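Local atomic coordinates of Exo-beta-1,3-glucanase (Streptomyces sp. SirexAA-E, PDB entry 4PEY), a protein that hydrolyses laminarin and laminarioligosaccharides as a secreted exo-beta-1,3-glucanase, working from the non-reducing ends and yielding glucose and laminaribiose. Residues 496-507 against 526-537; 514-523 against 553-561. The protein carries 1 engineered substitution. All blocks are in the same frame, centred on the assembly; numbering follows the deposited sequence.

How the interactions relate
Both interactions use strand 520-529, a late strand of the second beta-helix domain. In interaction 1 its C-terminal half runs parallel to 489-498. In interaction 2 its N-terminal half pairs antiparallel with the tail of 555-560. The centres of the two contacts lie about 20 Å apart, yet they touch: the Val-527 O to Ser-555 N distance is 2.9 Å, probably a hydrogen bond, and Val-528 CG2 packs on Pro-554 CB at 3.9 Å. Interaction 1 reaches the substrate pocket, where Tyr-499 and Leu-530 meet a bound glucose. Interaction 2 lies away from the pocket and pairs the chain's last residues with strand 520-529 at this end of the domain.

Interaction 1: residues 496-507 against 526-537; sequences SYCYFNVNPDIR and LVVSLGGKGQYE. With BGC (beta-D-glucopyranose), chain B.
Residues 496-498 and 526-529 run side by side as parallel strands, 15° apart, joined by alternating backbone bonds such as Cys-498 N to Val-528 O (2.8 Å). Tyr-497 and Val-528 point the same way, with ring CD1 against CG2 at 3.6 Å. On the other face Tyr-536 donates its OH to Ser-496 OG (2.8 Å), which also bonds Asn-457. Cys-498 SG, staggered between the backbone N and carbonyl carbon (chi1 73°), meets Tyr-536 CE1 obliquely at 3.5 Å, a sulfur-aromatic contact.

Beyond the strands, Phe-500 N bonds Lys-533 O from above the carbonyl plane. Gly-534 follows with positive phi, and a CB there would clash with Phe-500 CD2. Lys-533 lies alongside Tyr-499, its CG 3.6 Å from ring CE1, and its NZ shares a water with Asn-501 O. Arg-507 bends at chi2 (-62°) and lays one guanidinium face over Gln-535, with NH1 3.6 Å from CG. NH1 also bonds Ile-506 O (3.1 Å), which lies close to the guanidinium plane. Ile-506 O also takes a weak bond from Gln-535 N. With alanine in place of this arginine, Gln-535 CG would probably lose its cover and Ile-506 O would keep, of these two bonds, the weak one.

The glucose places C6 3.5 Å above the centre of the Tyr-499 ring, while Leu-530 CD1 touches O5. Gln-173 and Tyr-461 hydrogen-bond the same sugar. The pocket wall here is thus aromatic and aliphatic, consistent with CH-pi contact to the sugar, and the hydrogen bonds named come from outside the two segments.

Interaction 2: residues 514-523 against 553-561; sequences APVKPGVKFH and IPSQVVSFP
Val-558 makes the first touch, its carbonyl O lying 3.4 Å from His-523 CA. The same O takes a hydrogen bond from a water that also binds His-523 ND1, in the plane of the ring, and Ser-559 OG. Ser-559 then faces His-523 as a non-hydrogen-bonded antiparallel pair, so the water links their side chains on that face.

Phe-560 comes next and is paired with Phe-522 through two backbone bonds: Phe-522 N to Phe-560 O (2.9 Å) and Phe-560 N to Phe-522 O (3.0 Å). The two side chains lie side by side. CD2 of Phe-560 meets the edge of the Phe-522 ring at CD1, 3.6 Å away. With CG opposite its own backbone N (chi1 176°), the Phe-560 ring reaches the 514-516 loop. Pro-515 O lies at its edge, 3.8 Å from CE2, and Val-516 CG2 approaches CZ.

A cis peptide leads to Pro-561, the C-terminal residue, whose CB lies over the centre of the Phe-560 ring. Its CD lies 3.3 Å from Val-520 O, and its CB packs on Val-516 CG1 (3.9 Å).

This short antiparallel pairing sits at the end of the second beta-helix domain. Phe-522 and Ala-514 rest on strand 480-482, and Phe-560 also touches Asn-541 and Ile-543. His-523 stacks on Trp-492 and bonds Glu-490, both on strand 489-498, the parallel neighbour of 520-529.

Interaction 1: residues 496-507 against 526-537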
loop_
_atom_site.group_PDB
_atom_site.type_symbol
_atom_site.label_atom_id
_atom_site.label_comp_id
_atom_site.label_asym_id
_atom_site.label_seq_id
_atom_site.Cartn_x
_atom_site.Cartn_y
_atom_site.Cartn_z
ATOM N N SER A 496 12.135 11.247 0.900
ATOM C CA SER A 496 12.534 10.690 2.191
ATOM C C SER A 496 12.528 11.795 3.241
ATOM O O SER A 496 13.093 12.860 3.001
ATOM C CB SER A 496 13.927 10.052 2.100
ATOM O OG SER A 496 14.394 9.629 3.375
ATOM N N TYR A 497 11.897 11.547 4.390
ATOM C CA TYR A 497 11.759 12.569 5.439
ATOM C C TYR A 497 12.458 12.109 6.716
ATOM O O TYR A 497 12.474 10.914 7.014
ATOM C CB TYR A 497 10.283 12.874 5.740
ATOM C CG TYR A 497 9.389 12.870 4.520
ATOM C CD1 TYR A 497 9.793 13.464 3.324
ATOM C CD2 TYR A 497 8.137 12.268 4.560
ATOM C CE1 TYR A 497 8.986 13.436 2.199
ATOM C CE2 TYR A 497 7.328 12.230 3.441
ATOM C CZ TYR A 497 7.749 12.828 2.267
ATOM O OH TYR A 497 6.934 12.798 1.150
ATOM N N CYS A 498 13.039 13.033 7.481
ATOM C CA CYS A 498 13.628 12.638 8.758
ATOM C C CYS A 498 12.982 13.363 9.935
ATOM O O CYS A 498 12.472 14.478 9.820
ATOM C CB CYS A 498 15.154 12.850 8.774
ATOM S SG CYS A 498 15.752 14.556 8.881
ATOM N N TYR A 499 12.998 12.687 11.072
ATOM C CA TYR A 499 12.468 13.215 12.315
ATOM C C TYR A 499 13.203 12.478 13.427
ATOM O O TYR A 499 12.657 11.599 14.096
ATOM C CB TYR A 499 10.948 13.030 12.384
ATOM C CG TYR A 499 10.266 13.542 13.631
ATOM C CD1 TYR A 499 10.205 14.907 13.914
ATOM C CD2 TYR A 499 9.641 12.661 14.506
ATOM C CE1 TYR A 499 9.552 15.375 15.055
ATOM C CE2 TYR A 499 8.992 13.113 15.636
ATOM C CZ TYR A 499 8.950 14.463 15.910
ATOM O OH TYR A 499 8.294 14.884 17.040
ATOM N N PHE A 500 14.472 12.834 13.592
ATOM C CA PHE A 500 15.300 12.223 14.615
ATOM C C PHE A 500 14.971 12.868 15.960
ATOM O O PHE A 500 15.711 13.718 16.454
ATOM C CB PHE A 500 16.790 12.371 14.262
ATOM C CG PHE A 500 17.220 11.546 13.071
ATOM C CD1 PHE A 500 17.432 10.180 13.195
ATOM C CD2 PHE A 500 17.431 12.140 11.828
ATOM C CE1 PHE A 500 17.836 9.410 12.093
ATOM C CE2 PHE A 500 17.839 11.378 10.729
ATOM C CZ PHE A 500 18.037 10.013 10.863
ATOM N N ASN A 501 13.849 12.478 16.557
ATOM C CA ASN A 501 13.391 13.193 17.746
ATOM C C ASN A 501 14.104 12.735 19.011
ATOM O O ASN A 501 14.211 13.503 19.965
ATOM C CB ASN A 501 11.860 13.089 17.905
ATOM C CG ASN A 501 11.372 11.675 18.181
ATOM O OD1 ASN A 501 12.006 10.694 17.805
ATOM N ND2 ASN A 501 10.217 11.573 18.833
ATOM N N VAL A 502 14.624 11.510 19.013
ATOM C CA VAL A 502 15.424 11.051 20.146
ATOM C C VAL A 502 16.760 11.806 20.192
ATOM O O VAL A 502 17.214 12.215 21.264
ATOM C CB VAL A 502 15.670 9.522 20.088
ATOM C CG1 VAL A 502 16.710 9.093 21.134
ATOM C CG2 VAL A 502 14.357 8.768 20.305
ATOM N N ASN A 503 17.378 12.013 19.029
ATOM C CA ASN A 503 18.629 12.766 18.958
ATOM C C ASN A 503 18.657 13.673 17.729
ATOM O O ASN A 503 19.119 13.272 16.651
ATOM C CB ASN A 503 19.833 11.819 18.947
ATOM C CG ASN A 503 21.153 12.544 19.170
ATOM O OD1 ASN A 503 21.284 13.736 18.877
ATOM N ND2 ASN A 503 22.141 11.822 19.683
ATOM N N PRO A 504 18.161 14.906 17.886
ATOM C CA PRO A 504 18.022 15.789 16.721
ATOM C C PRO A 504 19.337 16.376 16.220
ATOM O O PRO A 504 19.314 17.148 15.259
ATOM C CB PRO A 504 17.083 16.896 17.228
ATOM C CG PRO A 504 17.246 16.882 18.707
ATOM C CD PRO A 504 17.492 15.448 19.080
ATOM N N ASP A 505 20.462 16.009 16.830
ATOM C CA ASP A 505 21.762 16.425 16.302
ATOM C C ASP A 505 22.253 15.519 15.174
ATOM O O ASP A 505 23.262 15.809 14.524
ATOM C CB ASP A 505 22.808 16.469 17.408
ATOM C CG ASP A 505 22.505 17.520 18.444
ATOM O OD1 ASP A 505 21.867 18.533 18.084
ATOM O OD2 ASP A 505 22.905 17.335 19.610
ATOM N N ILE A 506 21.534 14.428 14.937
ATOM C CA ILE A 506 21.916 13.460 13.916
ATOM C C ILE A 506 21.872 14.049 12.503
ATOM O O ILE A 506 21.076 14.950 12.199
ATOM C CB ILE A 506 21.018 12.196 14.031
ATOM C CG1 ILE A 506 21.490 11.366 15.230
ATOM C CG2 ILE A 506 21.036 11.327 12.757
ATOM C CD1 ILE A 506 20.602 10.198 15.581
ATOM N N ARG A 507 22.780 13.561 11.664
ATOM C CA ARG A 507 22.814 13.871 10.241
ATOM C C ARG A 507 22.597 12.608 9.410
ATOM O O ARG A 507 23.174 11.553 9.695
ATOM C CB ARG A 507 24.151 14.512 9.863
ATOM C CG ARG A 507 24.329 15.899 10.450
ATOM C CD ARG A 507 23.260 16.849 9.924
ATOM N NE ARG A 507 23.406 18.208 10.445
ATOM C CZ ARG A 507 22.704 18.718 11.455
ATOM N NH1 ARG A 507 21.773 17.995 12.076
ATOM N NH2 ARG A 507 22.919 19.974 11.832
ATOM N N LEU A 526 13.313 14.325 -3.500
ATOM C CA LEU A 526 13.331 15.317 -2.428
ATOM C C LEU A 526 13.620 14.684 -1.081
ATOM O O LEU A 526 13.302 13.508 -0.847
ATOM C CB LEU A 526 11.995 16.074 -2.410
ATOM C CG LEU A 526 10.734 15.231 -2.189
ATOM C CD1 LEU A 526 9.797 15.793 -1.114
ATOM C CD2 LEU A 526 10.031 14.970 -3.523
ATOM N N VAL A 527 14.251 15.462 -0.206
ATOM C CA VAL A 527 14.375 15.080 1.197
ATOM C C VAL A 527 13.868 16.226 2.069
ATOM O O VAL A 527 13.915 17.396 1.681
ATOM C CB VAL A 527 15.829 14.693 1.586
ATOM C CG1 VAL A 527 16.292 13.483 0.775
ATOM C CG2 VAL A 527 16.796 15.876 1.420
ATOM N N VAL A 528 13.347 15.882 3.242
ATOM C CA VAL A 528 12.722 16.876 4.108
ATOM C C VAL A 528 13.025 16.559 5.563
ATOM O O VAL A 528 12.833 15.415 5.999
ATOM C CB VAL A 528 11.174 16.925 3.945
ATOM C CG1 VAL A 528 10.622 18.170 4.621
ATOM C CG2 VAL A 528 10.741 16.867 2.476
ATOM N N SER A 529 13.513 17.552 6.306
ATOM C CA SER A 529 13.601 17.439 7.757
ATOM C C SER A 529 12.318 17.954 8.377
ATOM O O SER A 529 11.908 19.080 8.103
ATOM C CB SER A 529 14.789 18.235 8.311
ATOM O OG SER A 529 14.716 18.341 9.726
ATOM N N LEU A 530 11.694 17.144 9.226
ATOM C CA LEU A 530 10.452 17.554 9.862
ATOM C C LEU A 530 10.766 18.373 11.120
ATOM O O LEU A 530 11.178 17.835 12.157
ATOM C CB LEU A 530 9.582 16.326 10.179
ATOM C CG LEU A 530 9.353 15.383 8.981
ATOM C CD1 LEU A 530 8.545 14.160 9.379
ATOM C CD2 LEU A 530 8.694 16.127 7.809
ATOM N N GLY A 531 10.604 19.687 11.015
ATOM C CA GLY A 531 10.780 20.565 12.163
ATOM C C GLY A 531 12.202 20.654 12.701
ATOM O O GLY A 531 12.409 20.908 13.888
ATOM N N GLY A 532 13.188 20.436 11.835
ATOM C CA GLY A 532 14.584 20.547 12.227
ATOM C C GLY A 532 15.100 19.435 13.128
ATOM O O GLY A 532 16.155 19.575 13.751
ATOM N N LYS A 533 14.368 18.327 13.208
ATOM C CA LYS A 533 14.805 17.196 14.017
ATOM C C LYS A 533 15.740 16.324 13.183
ATOM O O LYS A 533 15.306 15.389 12.488
ATOM C CB LYS A 533 13.602 16.399 14.524
ATOM C CG LYS A 533 12.634 17.230 15.366
ATOM C CD LYS A 533 13.257 17.597 16.697
ATOM C CE LYS A 533 12.302 18.392 17.580
ATOM N NZ LYS A 533 12.992 18.811 18.828
ATOM N N GLY A 534 17.032 16.638 13.274
ATOM C CA GLY A 534 18.035 16.097 12.373
ATOM C C GLY A 534 18.004 16.847 11.050
ATOM O O GLY A 534 17.094 17.641 10.805
ATOM N N GLN A 535 18.994 16.601 10.195
ATOM C CA GLN A 535 19.020 17.189 8.853
ATOM C C GLN A 535 19.624 16.202 7.863
ATOM O O GLN A 535 20.405 15.323 8.260
ATOM C CB GLN A 535 19.846 18.487 8.805
ATOM C CG GLN A 535 19.467 19.586 9.811
ATOM C CD GLN A 535 18.207 20.360 9.438
ATOM O OE1 GLN A 535 17.614 20.146 8.386
ATOM N NE2 GLN A 535 17.807 21.281 10.307
ATOM N N TYR A 536 19.297 16.381 6.580
ATOM C CA TYR A 536 19.996 15.708 5.484
ATOM C C TYR A 536 21.197 16.528 5.042
ATOM O O TYR A 536 21.141 17.761 5.027
ATOM C CB TYR A 536 19.075 15.489 4.280
ATOM C CG TYR A 536 17.993 14.472 4.519
ATOM C CD1 TYR A 536 16.853 14.802 5.246
ATOM C CD2 TYR A 536 18.099 13.182 4.001
ATOM C CE1 TYR A 536 15.862 13.868 5.473
ATOM C CE2 TYR A 536 17.106 12.234 4.222
ATOM C CZ TYR A 536 15.987 12.588 4.960
ATOM O OH TYR A 536 14.987 11.666 5.192
ATOM N N GLU A 537 22.278 15.851 4.677
ATOM C CA GLU A 537 23.445 16.536 4.131
ATOM C C GLU A 537 23.284 16.770 2.633
ATOM O O GLU A 537 23.807 17.748 2.084
ATOM C CB GLU A 537 24.715 15.729 4.420
ATOM C CG GLU A 537 24.974 15.599 5.910
ATOM C CD GLU A 537 26.264 14.885 6.242
ATOM O OE1 GLU A 537 26.616 13.917 5.541
ATOM O OE2 GLU A 537 26.920 15.295 7.222
HETATM C C2 BGC B . 4.606 13.459 9.527
HETATM C C3 BGC B . 4.645 12.339 10.559
HETATM C C4 BGC B . 5.700 12.646 11.610
HETATM C C5 BGC B . 5.440 14.021 12.200
HETATM C C6 BGC B . 6.489 14.350 13.255
HETATM C C1 BGC B . 4.501 14.830 10.182
HETATM O O2 BGC B . 3.473 13.270 8.705
HETATM O O3 BGC B . 4.982 11.154 9.804
HETATM O O4 BGC B . 5.670 11.638 12.603
HETATM O O5 BGC B . 5.508 14.986 11.165
HETATM O O6 BGC B . 6.190 15.605 13.834
HETATM O O HOH W 1 13.496 16.146 20.002
#

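Interaction 2: residues 514-523 against 553-561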
loop_
_atom_site.group_PDB
_atom_site.type_symbol
_atom_site.label_atom_id
_atom_site.label_comp_id
_atom_site.label_asym_id
_atom_site.label_seq_id
_atom_site.Cartn_x
_atom_site.Cartn_y
_atom_site.Cartn_z
ATOM N N ALA A 514 22.991 5.775 -5.307
ATOM C CA ALA A 514 22.979 5.050 -6.576
ATOM C C ALA A 514 24.294 5.239 -7.314
ATOM O O ALA A 514 24.996 6.223 -7.088
ATOM C CB ALA A 514 21.807 5.518 -7.458
ATOM N N PRO A 515 24.642 4.292 -8.198
ATOM C CA PRO A 515 25.806 4.551 -9.044
ATOM C C PRO A 515 25.526 5.689 -10.018
ATOM O O PRO A 515 24.360 5.966 -10.323
ATOM C CB PRO A 515 26.010 3.223 -9.779
ATOM C CG PRO A 515 24.642 2.599 -9.805
ATOM C CD PRO A 515 24.028 2.979 -8.478
ATOM N N VAL A 516 26.581 6.348 -10.481
ATOM C CA VAL A 516 26.454 7.377 -11.499
ATOM C C VAL A 516 26.734 6.744 -12.861
ATOM O O VAL A 516 27.890 6.584 -13.259
ATOM C CB VAL A 516 27.405 8.563 -11.230
ATOM C CG1 VAL A 516 27.210 9.639 -12.273
ATOM C CG2 VAL A 516 27.147 9.126 -9.839
ATOM N N LYS A 517 25.655 6.362 -13.542
ATOM C CA LYS A 517 25.698 5.618 -14.797
ATOM C C LYS A 517 24.567 6.121 -15.689
ATOM O O LYS A 517 23.504 6.488 -15.187
ATOM C CB LYS A 517 25.548 4.103 -14.562
ATOM C CG LYS A 517 26.670 3.446 -13.758
ATOM C CD LYS A 517 26.381 1.956 -13.529
ATOM C CE LYS A 517 27.485 1.279 -12.724
ATOM N NZ LYS A 517 27.227 -0.177 -12.520
ATOM N N PRO A 518 24.783 6.131 -17.013
ATOM C CA PRO A 518 23.801 6.678 -17.954
ATOM C C PRO A 518 22.425 6.029 -17.851
ATOM O O PRO A 518 21.420 6.701 -18.076
ATOM C CB PRO A 518 24.422 6.381 -19.327
ATOM C CG PRO A 518 25.870 6.221 -19.066
ATOM C CD PRO A 518 26.006 5.665 -17.694
ATOM N N GLY A 519 22.385 4.746 -17.507
ATOM C CA GLY A 519 21.132 4.014 -17.467
ATOM C C GLY A 519 20.449 4.000 -16.110
ATOM O O GLY A 519 19.382 3.405 -15.963
ATOM N N VAL A 520 21.052 4.670 -15.127
ATOM C CA VAL A 520 20.481 4.759 -13.785
ATOM C C VAL A 520 19.992 6.187 -13.584
ATOM O O VAL A 520 20.788 7.104 -13.418
ATOM C CB VAL A 520 21.513 4.366 -12.699
ATOM C CG1 VAL A 520 20.962 4.619 -11.296
ATOM C CG2 VAL A 520 21.922 2.908 -12.868
ATOM N N LYS A 521 18.677 6.376 -13.622
ATOM C CA LYS A 521 18.105 7.716 -13.705
ATOM C C LYS A 521 17.029 7.960 -12.669
ATOM O O LYS A 521 16.229 7.068 -12.374
ATOM C CB LYS A 521 17.518 7.954 -15.107
ATOM C CG LYS A 521 18.542 7.832 -16.219
ATOM C CD LYS A 521 18.010 8.293 -17.568
ATOM C CE LYS A 521 16.774 7.545 -17.979
ATOM N NZ LYS A 521 16.401 7.925 -19.373
ATOM N N PHE A 522 17.008 9.175 -12.124
ATOM C CA PHE A 522 15.936 9.583 -11.215
ATOM C C PHE A 522 15.309 10.897 -11.633
ATOM O O PHE A 522 15.974 11.779 -12.195
ATOM C CB PHE A 522 16.445 9.690 -9.769
ATOM C CG PHE A 522 16.802 8.367 -9.171
ATOM C CD1 PHE A 522 18.119 7.940 -9.140
ATOM C CD2 PHE A 522 15.814 7.526 -8.678
ATOM C CE1 PHE A 522 18.447 6.702 -8.610
ATOM C CE2 PHE A 522 16.135 6.286 -8.150
ATOM C CZ PHE A 522 17.452 5.879 -8.105
ATOM N N HIS A 523 14.019 11.009 -11.351
ATOM C CA HIS A 523 13.258 12.202 -11.669
ATOM C C HIS A 523 12.486 12.644 -10.450
ATOM O O HIS A 523 11.743 11.853 -9.879
ATOM C CB HIS A 523 12.293 11.936 -12.826
ATOM C CG HIS A 523 12.919 11.206 -13.971
ATOM N ND1 HIS A 523 13.657 11.846 -14.944
ATOM C CD2 HIS A 523 12.923 9.891 -14.295
ATOM C CE1 HIS A 523 14.087 10.955 -15.819
ATOM N NE2 HIS A 523 13.651 9.763 -15.453
ATOM N N ILE A 553 11.278 22.846 4.889
ATOM C CA ILE A 553 11.365 23.132 3.458
ATOM C C ILE A 553 12.126 22.013 2.732
ATOM O O ILE A 553 13.269 21.707 3.083
ATOM C CB ILE A 553 12.067 24.481 3.201
ATOM C CG1 ILE A 553 11.312 25.619 3.896
ATOM C CG2 ILE A 553 12.204 24.740 1.707
ATOM C CD1 ILE A 553 11.975 26.968 3.743
ATOM N N PRO A 554 11.494 21.383 1.725
ATOM C CA PRO A 554 12.193 20.307 1.010
ATOM C C PRO A 554 13.455 20.758 0.278
ATOM O O PRO A 554 13.520 21.888 -0.230
ATOM C CB PRO A 554 11.152 19.822 -0.002
ATOM C CG PRO A 554 9.835 20.188 0.595
ATOM C CD PRO A 554 10.078 21.481 1.326
ATOM N N SER A 555 14.444 19.870 0.237
ATOM C CA SER A 555 15.579 19.992 -0.677
ATOM C C SER A 555 15.328 19.057 -1.857
ATOM O O SER A 555 15.053 17.874 -1.666
ATOM C CB SER A 555 16.892 19.648 0.024
ATOM O OG SER A 555 17.982 19.750 -0.876
ATOM N N GLN A 556 15.432 19.591 -3.070
ATOM C CA GLN A 556 14.975 18.895 -4.272
ATOM C C GLN A 556 16.059 18.685 -5.319
ATOM O O GLN A 556 16.969 19.505 -5.469
ATOM C CB GLN A 556 13.825 19.679 -4.914
ATOM C CG GLN A 556 12.632 19.880 -3.991
ATOM C CD GLN A 556 11.753 21.039 -4.419
ATOM O OE1 GLN A 556 12.245 22.076 -4.887
ATOM N NE2 GLN A 556 10.446 20.871 -4.270
ATOM N N VAL A 557 15.935 17.588 -6.062
ATOM C CA VAL A 557 16.747 17.367 -7.252
ATOM C C VAL A 557 15.804 16.957 -8.373
ATOM O O VAL A 557 15.091 15.965 -8.247
ATOM C CB VAL A 557 17.832 16.281 -7.028
ATOM C CG1 VAL A 557 18.413 15.820 -8.353
ATOM C CG2 VAL A 557 18.935 16.810 -6.104
ATOM N N VAL A 558 15.781 17.718 -9.460
ATOM C CA VAL A 558 14.855 17.424 -10.559
ATOM C C VAL A 558 15.310 16.215 -11.389
ATOM O O VAL A 558 14.490 15.350 -11.743
ATOM C CB VAL A 558 14.676 18.642 -11.497
ATOM C CG1 VAL A 558 13.783 18.276 -12.679
ATOM C CG2 VAL A 558 14.091 19.820 -10.729
ATOM N N SER A 559 16.603 16.170 -11.708
ATOM C CA SER A 559 17.168 15.097 -12.529
ATOM C C SER A 559 18.476 14.576 -11.978
ATOM O O SER A 559 19.342 15.357 -11.574
ATOM C CB SER A 559 17.415 15.565 -13.968
ATOM O OG SER A 559 16.217 15.970 -14.596
ATOM N N PHE A 560 18.617 13.254 -12.007
ATOM C CA PHE A 560 19.862 12.570 -11.685
ATOM C C PHE A 560 20.094 11.478 -12.736
ATOM O O PHE A 560 19.150 10.794 -13.128
ATOM C CB PHE A 560 19.792 11.972 -10.275
ATOM C CG PHE A 560 20.996 11.156 -9.892
ATOM C CD1 PHE A 560 22.051 11.734 -9.203
ATOM C CD2 PHE A 560 21.065 9.801 -10.205
ATOM C CE1 PHE A 560 23.160 10.979 -8.851
ATOM C CE2 PHE A 560 22.170 9.046 -9.855
ATOM C CZ PHE A 560 23.217 9.636 -9.175
ATOM N N PRO A 561 21.346 11.291 -13.183
ATOM C CA PRO A 561 22.550 12.028 -12.787
ATOM C C PRO A 561 22.682 13.353 -13.520
ATOM O O PRO A 561 21.840 13.690 -14.354
ATOM C CB PRO A 561 23.684 11.075 -13.177
ATOM C CG PRO A 561 23.142 10.326 -14.345
ATOM C CD PRO A 561 21.657 10.176 -14.096
ATOM O OXT PRO A 561 23.631 14.107 -13.291
HETATM O O HOH W 2 13.814 14.575 -14.721
#